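Local structure of MutT/nudix family protein (Shewanella oneidensis, 3GZ5) at residues V28-H33 / T110-Y115; K38-Q43 / G54-F59. The protein probably acts as an ADP-ribose-dependent transcriptional regulator of NAD metabolism, joining a Nudix domain to a DNA-binding winged helix domain. One frame throughout, in Å; residues are numbered along the deposited sequence.

Contact 1 (V28-H33 / T110-Y115)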
ATOM      1  N   VAL B  28      -6.483   3.214 -11.847  1.00 40.18           N
ATOM      2  CA  VAL B  28      -6.758   2.013 -12.627  1.00 39.59           C
ATOM      3  C   VAL B  28      -8.099   1.436 -12.148  1.00 40.19           C
ATOM      4  O   VAL B  28      -8.194   0.824 -11.077  1.00 40.11           O
ATOM      5  CB  VAL B  28      -5.624   0.980 -12.522  1.00 40.02           C
ATOM      6  CG1 VAL B  28      -5.833  -0.120 -13.530  1.00 39.60           C
ATOM      7  CG2 VAL B  28      -4.247   1.647 -12.766  1.00 38.04           C
ATOM      8  N   LEU B  29      -9.145   1.691 -12.927  1.00 39.78           N
ATOM      9  CA  LEU B  29     -10.464   1.203 -12.633  1.00 39.81           C
ATOM     10  C   LEU B  29     -10.713  -0.038 -13.479  1.00 41.05           C
ATOM     11  O   LEU B  29     -10.677   0.040 -14.716  1.00 41.97           O
ATOM     12  CB  LEU B  29     -11.485   2.282 -12.958  1.00 39.06           C
ATOM     13  CG  LEU B  29     -12.978   1.937 -13.038  1.00 40.01           C
ATOM     14  CD1 LEU B  29     -13.561   1.580 -11.678  1.00 39.27           C
ATOM     15  CD2 LEU B  29     -13.743   3.126 -13.659  1.00 38.80           C
ATOM     16  N   PHE B  30     -10.954  -1.167 -12.807  1.00 41.15           N
ATOM     17  CA  PHE B  30     -11.261  -2.449 -13.451  1.00 41.21           C
ATOM     18  C   PHE B  30     -12.721  -2.777 -13.311  1.00 41.98           C
ATOM     19  O   PHE B  30     -13.372  -2.447 -12.318  1.00 40.06           O
ATOM     20  CB  PHE B  30     -10.517  -3.619 -12.786  1.00 41.01           C
ATOM     21  CG  PHE B  30      -9.049  -3.564 -12.902  1.00 40.94           C
ATOM     22  CD1 PHE B  30      -8.411  -4.074 -14.012  1.00 42.22           C
ATOM     23  CD2 PHE B  30      -8.290  -3.053 -11.881  1.00 43.21           C
ATOM     24  CE1 PHE B  30      -7.022  -4.050 -14.118  1.00 42.00           C
ATOM     25  CE2 PHE B  30      -6.908  -3.014 -11.982  1.00 44.40           C
ATOM     26  CZ  PHE B  30      -6.277  -3.520 -13.111  1.00 43.14           C
ATOM     27  N   THR B  31     -13.224  -3.479 -14.312  1.00 44.18           N
ATOM     28  CA  THR B  31     -14.491  -4.183 -14.183  1.00 45.85           C
ATOM     29  C   THR B  31     -14.316  -5.601 -14.736  1.00 47.74           C
ATOM     30  O   THR B  31     -13.233  -5.992 -15.196  1.00 47.72           O
ATOM     31  CB  THR B  31     -15.637  -3.421 -14.877  1.00 45.31           C
ATOM     32  OG1 THR B  31     -16.885  -4.001 -14.504  1.00 45.91           O
ATOM     33  CG2 THR B  31     -15.497  -3.454 -16.405  1.00 46.09           C
ATOM     34  N   TYR B  32     -15.381  -6.373 -14.688  1.00 50.15           N
ATOM     35  CA  TYR B  32     -15.366  -7.687 -15.264  1.00 52.93           C
ATOM     36  C   TYR B  32     -16.545  -7.825 -16.220  1.00 54.03           C
ATOM     37  O   TYR B  32     -17.697  -7.658 -15.832  1.00 53.36           O
ATOM     38  CB  TYR B  32     -15.408  -8.731 -14.155  1.00 54.57           C
ATOM     39  CG  TYR B  32     -15.482 -10.134 -14.672  1.00 57.12           C
ATOM     40  CD1 TYR B  32     -14.332 -10.807 -15.094  1.00 58.75           C
ATOM     41  CD2 TYR B  32     -16.707 -10.795 -14.727  1.00 59.86           C
ATOM     42  CE1 TYR B  32     -14.411 -12.099 -15.560  1.00 62.44           C
ATOM     43  CE2 TYR B  32     -16.799 -12.077 -15.192  1.00 62.47           C
ATOM     44  CZ  TYR B  32     -15.658 -12.725 -15.609  1.00 63.48           C
ATOM     45  OH  TYR B  32     -15.788 -14.001 -16.069  1.00 63.54           O
ATOM     46  N   HIS B  33     -16.250  -8.104 -17.480  1.00 55.94           N
ATOM     47  CA  HIS B  33     -17.305  -8.253 -18.467  1.00 58.62           C
ATOM     48  C   HIS B  33     -16.873  -9.163 -19.609  1.00 59.98           C
ATOM     49  O   HIS B  33     -15.749  -9.050 -20.122  1.00 60.03           O
ATOM     50  CB  HIS B  33     -17.719  -6.882 -19.015  1.00 58.44           C
ATOM     51  CG  HIS B  33     -18.983  -6.906 -19.820  1.00 60.88           C
ATOM     52  ND1 HIS B  33     -19.019  -6.587 -21.164  1.00 61.68           N
ATOM     53  CD2 HIS B  33     -20.258  -7.190 -19.465  1.00 60.77           C
ATOM     54  CE1 HIS B  33     -20.259  -6.686 -21.604  1.00 62.53           C
ATOM     55  NE2 HIS B  33     -21.032  -7.045 -20.591  1.00 62.96           N
ATOM     56  N   THR B 110      -6.306   2.063  -7.193  1.00 38.42           N
ATOM     57  CA  THR B 110      -7.057   0.989  -7.845  1.00 39.64           C
ATOM     58  C   THR B 110      -8.528   1.145  -7.529  1.00 38.87           C
ATOM     59  O   THR B 110      -8.899   1.463  -6.395  1.00 38.17           O
ATOM     60  CB  THR B 110      -6.658  -0.447  -7.380  1.00 40.30           C
ATOM     61  OG1 THR B 110      -5.253  -0.622  -7.505  1.00 42.30           O
ATOM     62  CG2 THR B 110      -7.336  -1.503  -8.296  1.00 41.68           C
ATOM     63  N   ALA B 111      -9.368   0.919  -8.528  1.00 38.27           N
ATOM     64  CA  ALA B 111     -10.783   0.899  -8.287  1.00 38.70           C
ATOM     65  C   ALA B 111     -11.488  -0.274  -8.970  1.00 38.73           C
ATOM     66  O   ALA B 111     -10.973  -0.857  -9.939  1.00 38.75           O
ATOM     67  CB  ALA B 111     -11.434   2.274  -8.685  1.00 39.14           C
ATOM     68  N   LEU B 112     -12.676  -0.589  -8.463  1.00 39.03           N
ATOM     69  CA  LEU B 112     -13.532  -1.628  -9.018  1.00 39.72           C
ATOM     70  C   LEU B 112     -14.976  -1.160  -9.087  1.00 40.60           C
ATOM     71  O   LEU B 112     -15.496  -0.537  -8.155  1.00 40.09           O
ATOM     72  CB  LEU B 112     -13.437  -2.924  -8.185  1.00 39.55           C
ATOM     73  CG  LEU B 112     -12.137  -3.751  -8.119  1.00 40.24           C
ATOM     74  CD1 LEU B 112     -12.302  -5.009  -7.240  1.00 38.84           C
ATOM     75  CD2 LEU B 112     -11.727  -4.186  -9.519  1.00 41.80           C
ATOM     76  N   MET B 113     -15.625  -1.447 -10.205  1.00 41.85           N
ATOM     77  CA  MET B 113     -17.057  -1.203 -10.331  1.00 43.30           C
ATOM     78  C   MET B 113     -17.668  -2.202 -11.294  1.00 44.30           C
ATOM     79  O   MET B 113     -16.951  -2.877 -12.018  1.00 44.04           O
ATOM     80  CB  MET B 113     -17.342   0.218 -10.808  1.00 43.13           C
ATOM     81  CG  MET B 113     -17.010   0.546 -12.281  1.00 44.97           C
ATOM     82  SD  MET B 113     -17.716   2.187 -12.661  1.00 47.41           S
ATOM     83  CE  MET B 113     -16.911   2.544 -14.168  1.00 46.83           C
ATOM     84  N   SER B 114     -18.993  -2.287 -11.322  1.00 45.70           N
ATOM     85  CA  SER B 114     -19.628  -3.146 -12.315  1.00 47.81           C
ATOM     86  C   SER B 114     -19.715  -2.446 -13.671  1.00 48.96           C
ATOM     87  O   SER B 114     -19.915  -1.230 -13.770  1.00 48.38           O
ATOM     88  CB  SER B 114     -21.010  -3.602 -11.863  1.00 47.32           C
ATOM     89  OG  SER B 114     -21.978  -2.668 -12.293  1.00 48.56           O
ATOM     90  N   TYR B 115     -19.575  -3.245 -14.713  1.00 51.26           N
ATOM     91  CA  TYR B 115     -19.615  -2.780 -16.094  1.00 53.52           C
ATOM     92  C   TYR B 115     -20.882  -2.007 -16.503  1.00 54.90           C
ATOM     93  O   TYR B 115     -20.762  -0.957 -17.124  1.00 55.17           O
ATOM     94  CB  TYR B 115     -19.359  -3.974 -17.019  1.00 53.22           C
ATOM     95  CG  TYR B 115     -19.418  -3.675 -18.491  1.00 54.60           C
ATOM     96  CD1 TYR B 115     -18.291  -3.222 -19.174  1.00 55.32           C
ATOM     97  CD2 TYR B 115     -20.596  -3.880 -19.217  1.00 55.50           C
ATOM     98  CE1 TYR B 115     -18.336  -2.968 -20.533  1.00 55.26           C
ATOM     99  CE2 TYR B 115     -20.650  -3.622 -20.581  1.00 55.98           C
ATOM    100  CZ  TYR B 115     -19.523  -3.170 -21.230  1.00 54.57           C
ATOM    101  OH  TYR B 115     -19.575  -2.934 -22.581  1.00 54.53           O
TER
HETATM  102  O   HOH W   1     -19.321  -6.052 -14.133  1.00 40.28           O
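The rings of H33 and Y115 lie one on the other as a face-to-face stack, their planes 7° apart and their centroids separated by 3.5 Å. CE2 of Y115 stands over the middle of the imidazole, while ND1 of H33 stands over the middle of the phenol ring, whose edge is met in plane by T31 CG2. H33 CB adds a CH-pi contact over the same phenol face. Both rings can meet because each CG is anti to its backbone N (chi1 -168° in H33, 178° in Y115). The ring of W130 also meets that of Y115. Farther back along the strand, the F30 ring takes T110 CG2 and the carbonyl oxygen of A111 at its edge, and L112 CD2 approaches F30 CB to 3.5 Å.

A parallel ladder runs through F30 and stops short of the H33-Y115 stack. A111 N donates to V28 O and F30 N to A111 O; the longest of its bonds, from M113 N to F30 O, measures 3.2 Å. Past M113 N, the T31 hydroxyl donates to M113 O (OG1 to O, 2.7 Å). One step on, a water bridges the two segments, donating to Y32 O and accepting from Y115 N. Beneath, A111 CB and M113 CG both pack on L29 CD1, and this apolar side is covered by L76 and T80 of helix 68-80. On the opposite face, F30 rests on A152 and L156 of helix 145-162. A mixed sheet held between two helices in this way is characteristic of the Nudix alpha-beta-alpha sandwich, with strands 22-33 and 104-112 as its parallel pair.

Contact 2 (K38-Q43 / G54-F59)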
ATOM      1  N   LYS B  38     -11.630  -5.853 -17.786  1.00 53.15           N
ATOM      2  CA  LYS B  38     -11.517  -4.652 -18.598  1.00 52.32           C
ATOM      3  C   LYS B  38     -11.023  -3.473 -17.731  1.00 51.78           C
ATOM      4  O   LYS B  38     -11.354  -3.383 -16.543  1.00 50.85           O
ATOM      5  CB  LYS B  38     -12.856  -4.346 -19.263  1.00 52.62           C
ATOM      6  CG  LYS B  38     -13.223  -5.315 -20.429  1.00 53.72           C
ATOM      7  CD  LYS B  38     -14.718  -5.248 -20.757  1.00 55.58           C
ATOM      8  CE  LYS B  38     -15.070  -5.857 -22.138  1.00 56.08           C
ATOM      9  NZ  LYS B  38     -14.482  -7.209 -22.381  1.00 56.08           N
ATOM     10  N   VAL B  39     -10.212  -2.599 -18.328  1.00 51.26           N
ATOM     11  CA  VAL B  39      -9.653  -1.416 -17.649  1.00 51.29           C
ATOM     12  C   VAL B  39     -10.163  -0.151 -18.361  1.00 51.44           C
ATOM     13  O   VAL B  39     -10.206  -0.106 -19.603  1.00 51.45           O
ATOM     14  CB  VAL B  39      -8.090  -1.515 -17.506  1.00 51.20           C
ATOM     15  CG1 VAL B  39      -7.430  -1.754 -18.846  1.00 51.77           C
ATOM     16  CG2 VAL B  39      -7.482  -0.290 -16.826  1.00 49.55           C
ATOM     17  N   LEU B  40     -10.634   0.824 -17.585  1.00 50.92           N
ATOM     18  CA  LEU B  40     -11.145   2.073 -18.155  1.00 51.42           C
ATOM     19  C   LEU B  40     -10.008   2.990 -18.590  1.00 51.79           C
ATOM     20  O   LEU B  40      -9.134   3.310 -17.791  1.00 51.80           O
ATOM     21  CB  LEU B  40     -12.042   2.835 -17.177  1.00 51.27           C
ATOM     22  CG  LEU B  40     -12.761   4.019 -17.852  1.00 52.30           C
ATOM     23  CD1 LEU B  40     -13.938   3.527 -18.701  1.00 51.50           C
ATOM     24  CD2 LEU B  40     -13.248   5.028 -16.842  1.00 52.96           C
ATOM     25  N   LEU B  41     -10.019   3.395 -19.861  1.00 52.22           N
ATOM     26  CA  LEU B  41      -8.976   4.269 -20.407  1.00 52.66           C
ATOM     27  C   LEU B  41      -9.549   5.522 -21.057  1.00 53.69           C
ATOM     28  O   LEU B  41     -10.726   5.572 -21.436  1.00 53.06           O
ATOM     29  CB  LEU B  41      -8.048   3.525 -21.360  1.00 52.57           C
ATOM     30  CG  LEU B  41      -7.154   2.419 -20.797  1.00 51.26           C
ATOM     31  CD1 LEU B  41      -6.203   1.979 -21.890  1.00 52.34           C
ATOM     32  CD2 LEU B  41      -6.361   2.812 -19.545  1.00 50.37           C
ATOM     33  N   VAL B  42      -8.702   6.548 -21.120  1.00 54.91           N
ATOM     34  CA  VAL B  42      -9.080   7.894 -21.537  1.00 55.49           C
ATOM     35  C   VAL B  42      -8.043   8.323 -22.551  1.00 56.48           C
ATOM     36  O   VAL B  42      -6.836   8.141 -22.337  1.00 56.32           O
ATOM     37  CB  VAL B  42      -9.100   8.894 -20.330  1.00 55.67           C
ATOM     38  CG1 VAL B  42      -9.410  10.335 -20.781  1.00 54.63           C
ATOM     39  CG2 VAL B  42     -10.094   8.445 -19.276  1.00 54.16           C
ATOM     40  N   GLN B  43      -8.512   8.845 -23.679  1.00 57.84           N
ATOM     41  CA  GLN B  43      -7.598   9.277 -24.721  1.00 59.59           C
ATOM     42  C   GLN B  43      -7.125  10.700 -24.435  1.00 60.61           C
ATOM     43  O   GLN B  43      -7.942  11.581 -24.142  1.00 59.46           O
ATOM     44  CB  GLN B  43      -8.248   9.194 -26.100  1.00 59.53           C
ATOM     45  CG  GLN B  43      -7.239   8.881 -27.166  1.00 59.91           C
ATOM     46  CD  GLN B  43      -7.766   9.039 -28.583  1.00 61.36           C
ATOM     47  OE1 GLN B  43      -8.910   9.471 -28.817  1.00 59.96           O
ATOM     48  NE2 GLN B  43      -6.918   8.704 -29.544  1.00 61.31           N
ATOM     49  N   GLY B  54      -4.530   6.504 -21.866  1.00 54.27           N
ATOM     50  CA  GLY B  54      -3.937   6.478 -20.536  1.00 51.66           C
ATOM     51  C   GLY B  54      -5.012   6.473 -19.477  1.00 49.49           C
ATOM     52  O   GLY B  54      -6.201   6.585 -19.770  1.00 48.83           O
ATOM     53  N   LEU B  55      -4.566   6.360 -18.234  1.00 48.51           N
ATOM     54  CA  LEU B  55      -5.452   6.318 -17.072  1.00 47.21           C
ATOM     55  C   LEU B  55      -6.268   7.596 -16.928  1.00 46.34           C
ATOM     56  O   LEU B  55      -5.771   8.699 -17.235  1.00 46.02           O
ATOM     57  CB  LEU B  55      -4.624   6.094 -15.802  1.00 46.77           C
ATOM     58  CG  LEU B  55      -3.708   4.870 -15.789  1.00 46.09           C
ATOM     59  CD1 LEU B  55      -2.866   4.793 -14.509  1.00 42.72           C
ATOM     60  CD2 LEU B  55      -4.536   3.619 -15.986  1.00 44.23           C
ATOM     61  N   PRO B  56      -7.515   7.467 -16.436  1.00 45.73           N
ATOM     62  CA  PRO B  56      -8.214   8.662 -15.967  1.00 45.19           C
ATOM     63  C   PRO B  56      -7.449   9.216 -14.758  1.00 45.25           C
ATOM     64  O   PRO B  56      -6.860   8.437 -13.984  1.00 44.98           O
ATOM     65  CB  PRO B  56      -9.594   8.143 -15.563  1.00 45.20           C
ATOM     66  CG  PRO B  56      -9.426   6.673 -15.408  1.00 45.60           C
ATOM     67  CD  PRO B  56      -8.313   6.239 -16.272  1.00 45.30           C
ATOM     68  N   GLY B  57      -7.421  10.540 -14.635  1.00 44.44           N
ATOM     69  CA  GLY B  57      -6.647  11.189 -13.598  1.00 44.46           C
ATOM     70  C   GLY B  57      -6.281  12.613 -13.963  1.00 44.38           C
ATOM     71  O   GLY B  57      -6.656  13.095 -15.029  1.00 44.62           O
ATOM     72  N   GLY B  58      -5.552  13.282 -13.077  1.00 43.61           N
ATOM     73  CA  GLY B  58      -5.135  14.660 -13.302  1.00 43.76           C
ATOM     74  C   GLY B  58      -4.979  15.449 -12.014  1.00 43.93           C
ATOM     75  O   GLY B  58      -4.725  14.883 -10.949  1.00 43.26           O
ATOM     76  N   PHE B  59      -5.160  16.760 -12.119  1.00 44.12           N
ATOM     77  CA  PHE B  59      -4.778  17.698 -11.053  1.00 44.43           C
ATOM     78  C   PHE B  59      -5.798  17.809  -9.937  1.00 44.20           C
ATOM     79  O   PHE B  59      -7.005  17.659 -10.132  1.00 43.85           O
ATOM     80  CB  PHE B  59      -4.438  19.101 -11.623  1.00 44.57           C
ATOM     81  CG  PHE B  59      -3.347  19.092 -12.671  1.00 44.49           C
ATOM     82  CD1 PHE B  59      -2.040  18.804 -12.335  1.00 46.33           C
ATOM     83  CD2 PHE B  59      -3.643  19.369 -14.008  1.00 45.84           C
ATOM     84  CE1 PHE B  59      -1.008  18.788 -13.324  1.00 45.98           C
ATOM     85  CE2 PHE B  59      -2.643  19.347 -14.997  1.00 45.02           C
ATOM     86  CZ  PHE B  59      -1.319  19.055 -14.646  1.00 46.20           C
TER
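In the mixed sheet of the Nudix fold, V42 and G54 form an antiparallel hydrogen-bonded pair, the one bridge between these segments, where the chain turns back on strand 36-43 before the G57-G58 step that leads toward helix 68-80. Polar contact across the segments is confined to backbone. V42 N donates to G54 O at 2.8 Å, and G54 N returns a bond of 2.9 Å to V42 O. These two bonds satisfy both polar backbone atoms of V42. Two residues on from G54, P56 has no N-H to offer L40 O, and the backbone N-H of L40 is already paired with strand 22-33.

Apolar contact takes over from there. P56 lays its ring obliquely beside V42, with CB 3.8 Å from V42 CG2; V42 CG1 is anti to the backbone N (chi1 176°), which leaves CG2 beside that N, facing P56. L76 of helix 68-80 also touches P56. The other side of the strand is served by the leucines, L41 CD2 meeting L55 CD2 tip to tip at 4.1 Å, while L55 also rests on V28 of strand 22-33.

Outside the pair, H145 ND1 accepts a hydrogen bond from L55 N, and Q43 NE2 is hydrogen-bonded to G51 O. Two residues before V42, L40 O lies 3.4 Å from P56 CD.

Both contacts are buried and belong to the same mixed sheet, yet they illustrate two ways of joining strands. Contact 1, near the centre of the chain, is a parallel pair that buries about twice the area of contact 2 and ends in stacked rings, a threonine hydroxyl and a water. Contact 2 lies farther out and relies on a single antiparallel bridge, with proline and branched aliphatic groups in place of aromatic ones. Strands 22-33 and 36-43 connect them directly: T31 N lies 2.9 Å from K38 O and L29 O lies 3.0 Å from L40 N, both probable hydrogen bonds, while V28 packs against V39. Helix 68-80 touches side chains of both.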